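Side-chain contacts in MGS-M5 (Unidentified, PDB 4Q3N), which probably catalyses the NAD-dependent interconversion of L-lactate and pyruvate, as a four-chain lactate dehydrogenase with a Rossmann-type nucleotide-binding domain: residues 178-183 and 214-219; 151-156 and 182-187; 239-244 and 253-258. One frame throughout, in Å; residues are numbered along the deposited sequence.

Contact 1: residues 178-183 and 214-219; sequences DSEFVC and LKVRDA
Over one face of the Arg-217 guanidinium lies the backbone carbonyl of Asp-178, its O 3.3 Å above the plane and displaced toward the rim. At the edge of the same group, in its plane, sits water 2. The carbonyl O is 3.4 Å from Arg-217 NE, but the angle is too poor for a hydrogen bond, so the contact is one of carbonyl against a charged face. Bends at chi2 and chi3 (-92° and -33°) fold the arginine chain back so that its flat end lies against the Asp-178 carbonyl. The carboxylate of Asp-178 is turned 49° from the guanidinium plane, and its OD1 makes a long salt bridge of 3.8 Å to Arg-217 NH2. Water 1 mends this gap: it accepts from NH2 of Arg-217 at 3.1 Å and lies 2.8 Å from OD1 of Asp-178. Water 2 is 2.9 Å from the backbone O of Arg-217 and only weakly bonded to OD1. Deeper in, the extended Glu-180 chain brings OE2 against Val-216 CG1 at 3.7 Å, while its OE1 lies near Asp-149 OD1, a second carboxylate. Arg-217 NH1 has a firmer partner in the hydroxyl of Tyr-213. The polar link between the loop and helix 206-227 is therefore largely water-mediated: a long ion pair between solvent-accessible groups, whose direct attraction is probably moderate, next to a buried carboxylate set against an aliphatic branch.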
loop_
_atom_site.group_PDB
_atom_site.type_symbol
_atom_site.label_atom_id
_atom_site.label_comp_id
_atom_site.label_asym_id
_atom_site.label_seq_id
_atom_site.Cartn_x
_atom_site.Cartn_y
_atom_site.Cartn_z
ATOM N N ASP A 178 -9.793 28.564 18.952
ATOM C CA ASP A 178 -10.659 28.506 20.138
ATOM C C ASP A 178 -12.147 28.528 19.812
ATOM O O ASP A 178 -12.944 28.062 20.617
ATOM C CB ASP A 178 -10.356 29.673 21.104
ATOM C CG ASP A 178 -8.931 29.616 21.703
ATOM O OD1 ASP A 178 -8.329 28.515 21.777
ATOM O OD2 ASP A 178 -8.418 30.691 22.106
ATOM N N SER A 179 -12.523 29.050 18.646
ATOM C CA SER A 179 -13.953 29.154 18.304
ATOM C C SER A 179 -14.462 28.000 17.404
ATOM O O SER A 179 -15.610 28.001 16.978
ATOM C CB SER A 179 -14.251 30.535 17.668
ATOM O OG SER A 179 -13.901 30.564 16.277
ATOM N N GLU A 180 -13.652 26.983 17.153
ATOM C CA GLU A 180 -14.162 25.807 16.439
ATOM C C GLU A 180 -15.265 25.101 17.207
ATOM O O GLU A 180 -15.400 25.248 18.397
ATOM C CB GLU A 180 -13.082 24.783 16.187
ATOM C CG GLU A 180 -12.605 24.131 17.494
ATOM C CD GLU A 180 -11.302 23.407 17.301
ATOM O OE1 GLU A 180 -10.716 23.575 16.214
ATOM O OE2 GLU A 180 -10.874 22.673 18.205
ATOM N N PHE A 181 -16.037 24.274 16.530
ATOM C CA PHE A 181 -17.142 23.634 17.228
ATOM C C PHE A 181 -17.457 22.310 16.531
ATOM O O PHE A 181 -17.073 22.096 15.368
ATOM C CB PHE A 181 -18.387 24.545 17.247
ATOM C CG PHE A 181 -18.959 24.812 15.860
ATOM C CD1 PHE A 181 -18.435 25.842 15.074
ATOM C CD2 PHE A 181 -19.989 24.022 15.342
ATOM C CE1 PHE A 181 -18.922 26.074 13.796
ATOM C CE2 PHE A 181 -20.499 24.238 14.067
ATOM C CZ PHE A 181 -19.974 25.280 13.284
ATOM N N VAL A 182 -18.116 21.401 17.243
ATOM C CA VAL A 182 -18.469 20.115 16.662
ATOM C C VAL A 182 -19.803 20.241 15.982
ATOM O O VAL A 182 -20.735 20.781 16.542
ATOM C CB VAL A 182 -18.613 18.989 17.714
ATOM C CG1 VAL A 182 -18.860 17.628 17.021
ATOM C CG2 VAL A 182 -17.427 18.934 18.633
ATOM N N CYS A 183 -19.915 19.701 14.790
ATOM C CA CYS A 183 -21.225 19.636 14.171
ATOM C C CYS A 183 -21.894 18.313 14.605
ATOM O O CYS A 183 -21.796 17.290 13.912
ATOM C CB CYS A 183 -21.074 19.734 12.642
ATOM S SG CYS A 183 -22.624 19.626 11.786
ATOM N N LEU A 214 -14.185 19.428 24.518
ATOM C CA LEU A 214 -13.106 20.032 25.314
ATOM C C LEU A 214 -11.763 19.392 25.003
ATOM O O LEU A 214 -10.756 20.092 24.824
ATOM C CB LEU A 214 -13.420 19.910 26.802
ATOM C CG LEU A 214 -14.687 20.652 27.269
ATOM C CD1 LEU A 214 -14.959 20.572 28.787
ATOM C CD2 LEU A 214 -14.624 22.104 26.831
ATOM N N LYS A 215 -11.749 18.061 24.886
ATOM C CA LYS A 215 -10.503 17.346 24.545
ATOM C C LYS A 215 -9.968 17.803 23.205
ATOM O O LYS A 215 -8.763 17.984 23.000
ATOM C CB LYS A 215 -10.745 15.808 24.468
ATOM C CG LYS A 215 -10.872 15.105 25.804
ATOM C CD LYS A 215 -9.523 15.123 26.544
ATOM C CE LYS A 215 -8.445 14.323 25.773
ATOM N NZ LYS A 215 -8.721 12.856 25.582
ATOM N N VAL A 216 -10.871 17.933 22.249
ATOM C CA VAL A 216 -10.444 18.392 20.929
ATOM C C VAL A 216 -9.901 19.823 20.986
ATOM O O VAL A 216 -8.843 20.128 20.414
ATOM C CB VAL A 216 -11.610 18.296 19.912
ATOM C CG1 VAL A 216 -11.270 19.023 18.593
ATOM C CG2 VAL A 216 -11.955 16.838 19.652
ATOM N N ARG A 217 -10.616 20.703 21.698
ATOM C CA ARG A 217 -10.176 22.078 21.919
ATOM C C ARG A 217 -8.767 22.210 22.530
ATOM O O ARG A 217 -7.988 23.080 22.141
ATOM C CB ARG A 217 -11.146 22.807 22.873
ATOM C CG ARG A 217 -12.459 23.275 22.289
ATOM C CD ARG A 217 -12.414 24.722 21.763
ATOM N NE ARG A 217 -11.530 25.616 22.500
ATOM C CZ ARG A 217 -11.920 26.451 23.463
ATOM N NH1 ARG A 217 -13.188 26.504 23.847
ATOM N NH2 ARG A 217 -11.018 27.227 24.062
ATOM N N ASP A 218 -8.459 21.330 23.483
ATOM C CA ASP A 218 -7.241 21.413 24.301
ATOM C C ASP A 218 -6.103 20.568 23.742
ATOM O O ASP A 218 -5.001 20.609 24.280
ATOM C CB ASP A 218 -7.537 20.930 25.708
ATOM C CG ASP A 218 -6.551 21.450 26.743
ATOM O OD1 ASP A 218 -6.107 22.643 26.683
ATOM O OD2 ASP A 218 -6.278 20.671 27.678
ATOM N N ALA A 219 -6.368 19.811 22.668
ATOM C CA ALA A 219 -5.382 18.837 22.155
ATOM C C ALA A 219 -4.026 19.426 21.771
ATOM O O ALA A 219 -2.987 18.905 22.175
ATOM C CB ALA A 219 -5.967 18.071 20.957
HETATM O O HOH W 1 -8.122 26.270 23.505
HETATM O O HOH W 2 -8.585 25.352 20.470
#

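Contact 2: residues 151-156 and 182-187; sequences ARLRYE and VCWSNA
Apolar contacts carry the meeting of Leu-153 with Val-182 and Trp-184, and the two methyl groups of the leucine divide the work. CD2 of Leu-153 meets CG1 of Val-182 at 3.9 Å, and CD1 of Leu-153 reaches CH2 of Trp-184 at 4.0 Å. With CG anti to the backbone N (chi1 175°), the leucine leaves its helix pointing at Val-182, and its fork opens so that one prong serves each partner. The approach to the indole is oblique, neither over a face nor at an edge.

The aromatic interaction lies within residues 182-187. Val-182 CG1 stands 3.3 Å above the plane of the Trp-184 indole, over its centre, which is CH-pi geometry. The same methyl therefore touches both the leucine and the indole, and the three side chains form one closed apolar cluster.

Polar bonds shape the chain behind this cluster. Cys-183 is the centre of an inverse gamma turn, closed by a weak bond from Trp-184 N to Val-182 O at 3.1 Å; the kink is consistent with the indole lying over the valine two residues earlier. Farther on, Asn-186 ND2 donates to Ser-185 OG at 3.0 Å, bent to 138° but close to the amide plane. ND2 also bonds Lys-289 O, while Ser-185 OG is paired with Glu-294.

Around the cluster, Leu-153 of helix 147-161 packs on Ile-212 of helix 206-227 and on Ala-170 of strand 168-173, Val-182 rests on Ile-172 of that strand, and Trp-184 touches Leu-209. The contact thus fills the wedge between two helices and the small antiparallel sheet of the C-terminal domain.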
loop_
_atom_site.group_PDB
_atom_site.type_symbol
_atom_site.label_atom_id
_atom_site.label_comp_id
_atom_site.label_asym_id
_atom_site.label_seq_id
_atom_site.Cartn_x
_atom_site.Cartn_y
_atom_site.Cartn_z
ATOM N N ALA A 151 -9.897 14.800 12.601
ATOM C CA ALA A 151 -9.257 13.515 12.892
ATOM C C ALA A 151 -9.158 13.278 14.391
ATOM O O ALA A 151 -9.261 12.156 14.848
ATOM C CB ALA A 151 -7.847 13.439 12.266
ATOM N N ARG A 152 -8.897 14.330 15.165
ATOM C CA ARG A 152 -8.858 14.201 16.606
ATOM C C ARG A 152 -10.217 13.804 17.157
ATOM O O ARG A 152 -10.334 12.974 18.051
ATOM C CB ARG A 152 -8.406 15.541 17.252
ATOM C CG ARG A 152 -6.942 15.867 16.951
ATOM C CD ARG A 152 -6.514 17.233 17.564
ATOM N NE ARG A 152 -5.055 17.381 17.557
ATOM C CZ ARG A 152 -4.457 18.542 17.334
ATOM N NH1 ARG A 152 -5.176 19.663 17.074
ATOM N NH2 ARG A 152 -3.158 18.581 17.351
ATOM N N LEU A 153 -11.244 14.493 16.689
ATOM C CA LEU A 153 -12.625 14.169 17.072
ATOM C C LEU A 153 -12.964 12.686 16.790
ATOM O O LEU A 153 -13.514 11.985 17.640
ATOM C CB LEU A 153 -13.608 15.036 16.278
ATOM C CG LEU A 153 -15.107 14.759 16.439
ATOM C CD1 LEU A 153 -15.546 15.149 17.861
ATOM C CD2 LEU A 153 -15.916 15.556 15.427
ATOM N N ARG A 154 -12.649 12.222 15.583
ATOM C CA ARG A 154 -12.911 10.826 15.220
ATOM C C ARG A 154 -12.143 9.875 16.129
ATOM O O ARG A 154 -12.705 8.893 16.641
ATOM C CB ARG A 154 -12.546 10.583 13.751
ATOM C CG ARG A 154 -13.253 11.541 12.808
ATOM C CD ARG A 154 -12.666 11.436 11.418
ATOM N NE ARG A 154 -13.183 10.276 10.715
ATOM C CZ ARG A 154 -12.876 9.978 9.457
ATOM N NH1 ARG A 154 -12.064 10.767 8.765
ATOM N NH2 ARG A 154 -13.420 8.913 8.886
ATOM N N TYR A 155 -10.867 10.183 16.375
ATOM C CA TYR A 155 -10.100 9.396 17.341
ATOM C C TYR A 155 -10.775 9.347 18.705
ATOM O O TYR A 155 -10.913 8.271 19.308
ATOM C CB TYR A 155 -8.648 9.952 17.509
ATOM C CG TYR A 155 -7.924 9.302 18.687
ATOM C CD1 TYR A 155 -7.435 7.978 18.618
ATOM C CD2 TYR A 155 -7.767 9.987 19.892
ATOM C CE1 TYR A 155 -6.793 7.385 19.740
ATOM C CE2 TYR A 155 -7.116 9.414 20.982
ATOM C CZ TYR A 155 -6.645 8.133 20.911
ATOM O OH TYR A 155 -6.029 7.618 22.020
ATOM N N GLU A 156 -11.220 10.496 19.221
ATOM C CA GLU A 156 -11.759 10.505 20.592
ATOM C C GLU A 156 -13.049 9.675 20.679
ATOM O O GLU A 156 -13.242 8.900 21.600
ATOM C CB GLU A 156 -12.049 11.936 21.078
ATOM C CG GLU A 156 -10.771 12.834 21.244
ATOM C CD GLU A 156 -9.821 12.340 22.337
ATOM O OE1 GLU A 156 -10.261 11.519 23.170
ATOM O OE2 GLU A 156 -8.634 12.790 22.353
ATOM N N VAL A 182 -18.116 21.401 17.243
ATOM C CA VAL A 182 -18.469 20.115 16.662
ATOM C C VAL A 182 -19.803 20.241 15.982
ATOM O O VAL A 182 -20.735 20.781 16.542
ATOM C CB VAL A 182 -18.613 18.989 17.714
ATOM C CG1 VAL A 182 -18.860 17.628 17.021
ATOM C CG2 VAL A 182 -17.427 18.934 18.633
ATOM N N CYS A 183 -19.915 19.701 14.790
ATOM C CA CYS A 183 -21.225 19.636 14.171
ATOM C C CYS A 183 -21.894 18.313 14.605
ATOM O O CYS A 183 -21.796 17.290 13.912
ATOM C CB CYS A 183 -21.074 19.734 12.642
ATOM S SG CYS A 183 -22.624 19.626 11.786
ATOM N N TRP A 184 -22.523 18.307 15.779
ATOM C CA TRP A 184 -23.168 17.073 16.242
ATOM C C TRP A 184 -24.443 16.721 15.463
ATOM O O TRP A 184 -24.854 15.583 15.502
ATOM C CB TRP A 184 -23.521 17.166 17.741
ATOM C CG TRP A 184 -22.289 17.217 18.680
ATOM C CD1 TRP A 184 -21.942 18.223 19.565
ATOM C CD2 TRP A 184 -21.310 16.191 18.841
ATOM N NE1 TRP A 184 -20.791 17.884 20.240
ATOM C CE2 TRP A 184 -20.372 16.649 19.819
ATOM C CE3 TRP A 184 -21.119 14.931 18.246
ATOM C CZ2 TRP A 184 -19.278 15.884 20.227
ATOM C CZ3 TRP A 184 -20.009 14.174 18.628
ATOM C CH2 TRP A 184 -19.093 14.658 19.603
ATOM N N SER A 185 -25.110 17.697 14.828
ATOM C CA SER A 185 -26.395 17.422 14.172
ATOM C C SER A 185 -26.194 16.547 12.927
ATOM O O SER A 185 -27.146 15.900 12.458
ATOM C CB SER A 185 -27.091 18.715 13.767
ATOM O OG SER A 185 -26.263 19.423 12.836
ATOM N N ASN A 186 -24.995 16.590 12.368
ATOM C CA ASN A 186 -24.638 15.790 11.164
ATOM C C ASN A 186 -23.477 14.852 11.455
ATOM O O ASN A 186 -22.418 14.963 10.839
ATOM C CB ASN A 186 -24.231 16.687 9.988
ATOM C CG ASN A 186 -25.390 17.433 9.363
ATOM O OD1 ASN A 186 -25.797 17.128 8.245
ATOM N ND2 ASN A 186 -25.917 18.433 10.068
ATOM N N ALA A 187 -23.623 13.985 12.444
ATOM C CA ALA A 187 -22.527 13.108 12.844
ATOM C C ALA A 187 -23.073 11.694 12.837
ATOM O O ALA A 187 -24.183 11.490 13.295
ATOM C CB ALA A 187 -21.990 13.475 14.210
#

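Contact 3: residues 239-244 and 253-258; sequences VRITAA and LPISVL
Ile-241 CG1 and Leu-253 CG (chi1 -67° and -63°) are both anti to the carbonyl carbon, beside the backbone N, and this choice brings the two side chains together between helix and strand. Ile-255 differs: its CG1 lies between N and carbonyl carbon, which leaves the branch methyl CG2 to face the helix. CG2 of Ile-255 accordingly meets CD1 of Ile-241 at 3.9 Å and CG1 of the same residue at 4.1 Å.

One methyl of Leu-253 does most of the remaining work. Its CD1 settles on the helix surface, 4.1 Å from CA of Ile-241, equally near the backbone O of Arg-240, and 4.2 Å from CB of Ala-244. Arg-240 and Ala-244, one turn apart, therefore border the same leucine end. The aliphatic part of Arg-240 joins through CG, 4.3 Å from Leu-253 CD1, while its guanidinium goes on to a salt bridge with Glu-249. Phe-54 of the second subunit packs on both Arg-240 and Leu-253.

The short axes approach to 10.3 Å, the usual spacing of a helix on a sheet, but cross at -104°, so the strand runs nearly perpendicular to the helix and makes the contact through Leu-253 and Ile-255. Leu-277 of strand 270-278 also packs on Ile-241 and Ala-244. The arrangement is consistent with the alpha/beta C-terminal domain of lactate/malate dehydrogenases, here a helix set across the early part of an antiparallel strand, placed where strand 251-258 also bonds, through the backbone of Ser-256, to Gly-143 of the parallel Rossmann sheet.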
loop_
_atom_site.group_PDB
_atom_site.type_symbol
_atom_site.label_atom_id
_atom_site.label_comp_id
_atom_site.label_asym_id
_atom_site.label_seq_id
_atom_site.Cartn_x
_atom_site.Cartn_y
_atom_site.Cartn_z
ATOM N N VAL A 239 -1.048 15.133 4.138
ATOM C CA VAL A 239 -0.935 14.030 3.170
ATOM C C VAL A 239 -2.301 13.682 2.600
ATOM O O VAL A 239 -2.481 13.501 1.371
ATOM C CB VAL A 239 -0.300 12.783 3.806
ATOM C CG1 VAL A 239 -0.409 11.585 2.778
ATOM C CG2 VAL A 239 1.147 13.119 4.143
ATOM N N ARG A 240 -3.293 13.615 3.479
ATOM C CA ARG A 240 -4.616 13.185 3.027
ATOM C C ARG A 240 -5.214 14.179 2.077
ATOM O O ARG A 240 -5.869 13.796 1.088
ATOM C CB ARG A 240 -5.564 12.993 4.207
ATOM C CG ARG A 240 -6.870 12.256 3.818
ATOM C CD ARG A 240 -6.526 10.770 3.329
ATOM N NE ARG A 240 -7.649 10.109 2.664
ATOM C CZ ARG A 240 -8.053 10.329 1.412
ATOM N NH1 ARG A 240 -7.488 11.274 0.662
ATOM N NH2 ARG A 240 -9.069 9.621 0.920
ATOM N N ILE A 241 -5.018 15.467 2.368
ATOM C CA ILE A 241 -5.502 16.523 1.461
ATOM C C ILE A 241 -4.793 16.397 0.116
ATOM O O ILE A 241 -5.414 16.430 -0.943
ATOM C CB ILE A 241 -5.284 17.928 2.056
ATOM C CG1 ILE A 241 -6.200 18.107 3.299
ATOM C CG2 ILE A 241 -5.560 19.001 1.010
ATOM C CD1 ILE A 241 -5.735 19.266 4.290
ATOM N N THR A 242 -3.483 16.198 0.173
ATOM C CA THR A 242 -2.677 16.043 -1.042
ATOM C C THR A 242 -3.166 14.849 -1.889
ATOM O O THR A 242 -3.244 14.912 -3.127
ATOM C CB THR A 242 -1.192 15.861 -0.660
ATOM O OG1 THR A 242 -0.780 17.024 0.114
ATOM C CG2 THR A 242 -0.322 15.740 -1.922
ATOM N N ALA A 243 -3.448 13.748 -1.219
ATOM C CA ALA A 243 -3.851 12.510 -1.931
ATOM C C ALA A 243 -5.199 12.691 -2.591
ATOM O O ALA A 243 -5.419 12.242 -3.716
ATOM C CB ALA A 243 -3.886 11.318 -0.945
ATOM N N ALA A 244 -6.096 13.425 -1.918
ATOM C CA ALA A 244 -7.420 13.685 -2.532
ATOM C C ALA A 244 -7.269 14.441 -3.837
ATOM O O ALA A 244 -8.003 14.202 -4.822
ATOM C CB ALA A 244 -8.309 14.472 -1.579
ATOM N N LEU A 253 -13.547 16.575 2.582
ATOM C CA LEU A 253 -12.708 16.866 3.767
ATOM C C LEU A 253 -12.970 18.265 4.305
ATOM O O LEU A 253 -13.177 19.194 3.542
ATOM C CB LEU A 253 -11.204 16.791 3.435
ATOM C CG LEU A 253 -10.720 15.399 2.981
ATOM C CD1 LEU A 253 -9.351 15.524 2.387
ATOM C CD2 LEU A 253 -10.707 14.346 4.151
ATOM N N PRO A 254 -12.913 18.427 5.631
ATOM C CA PRO A 254 -13.096 19.761 6.194
ATOM C C PRO A 254 -11.771 20.478 6.076
ATOM O O PRO A 254 -10.754 19.963 6.546
ATOM C CB PRO A 254 -13.502 19.492 7.638
ATOM C CG PRO A 254 -12.865 18.132 7.970
ATOM C CD PRO A 254 -12.853 17.365 6.652
ATOM N N ILE A 255 -11.773 21.610 5.371
ATOM C CA ILE A 255 -10.556 22.395 5.134
ATOM C C ILE A 255 -10.936 23.848 5.176
ATOM O O ILE A 255 -12.130 24.164 5.174
ATOM C CB ILE A 255 -9.926 22.077 3.759
ATOM C CG1 ILE A 255 -11.012 22.037 2.672
ATOM C CG2 ILE A 255 -9.314 20.689 3.775
ATOM C CD1 ILE A 255 -10.454 22.166 1.258
ATOM N N SER A 256 -9.932 24.732 5.231
ATOM C CA SER A 256 -10.147 26.165 5.107
ATOM C C SER A 256 -10.512 26.535 3.677
ATOM O O SER A 256 -9.705 26.344 2.773
ATOM C CB SER A 256 -8.902 26.968 5.523
ATOM O OG SER A 256 -8.522 26.744 6.867
ATOM N N VAL A 257 -11.705 27.100 3.486
ATOM C CA VAL A 257 -12.167 27.507 2.145
ATOM C C VAL A 257 -12.906 28.806 2.256
ATOM O O VAL A 257 -13.391 29.174 3.350
ATOM C CB VAL A 257 -13.117 26.459 1.509
ATOM C CG1 VAL A 257 -12.328 25.262 1.041
ATOM C CG2 VAL A 257 -14.212 26.043 2.523
ATOM N N LEU A 258 -13.024 29.501 1.130
ATOM C CA LEU A 258 -13.705 30.784 1.121
ATOM C C LEU A 258 -15.209 30.529 1.191
ATOM O O LEU A 258 -15.778 29.946 0.247
ATOM C CB LEU A 258 -13.367 31.578 -0.135
ATOM C CG LEU A 258 -13.992 32.984 -0.196
ATOM C CD1 LEU A 258 -13.294 33.957 0.850
ATOM C CD2 LEU A 258 -13.949 33.589 -1.616
#

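All three contacts lie in the family's C-terminal alpha/beta region. Contact 2 opens first, at 151-156; its second segment overlaps the first of contact 1, sharing Val-182 and Cys-183, and contact 1 closes at 214-219 before contact 3 opens on helix 232-246. Contacts 1 and 2, centres about 10 Å apart, flank the chain leading into and out of strand 181-182, and their helices 206-227 and 147-161 meet through the Lys-215 to Glu-156 salt bridge and Val-216 on Leu-153. Contact 3, about 19 Å and 17 Å from them, sits near the centre of the folded chain, in another antiparallel sheet. Segments of all three have residues packing on the second subunit.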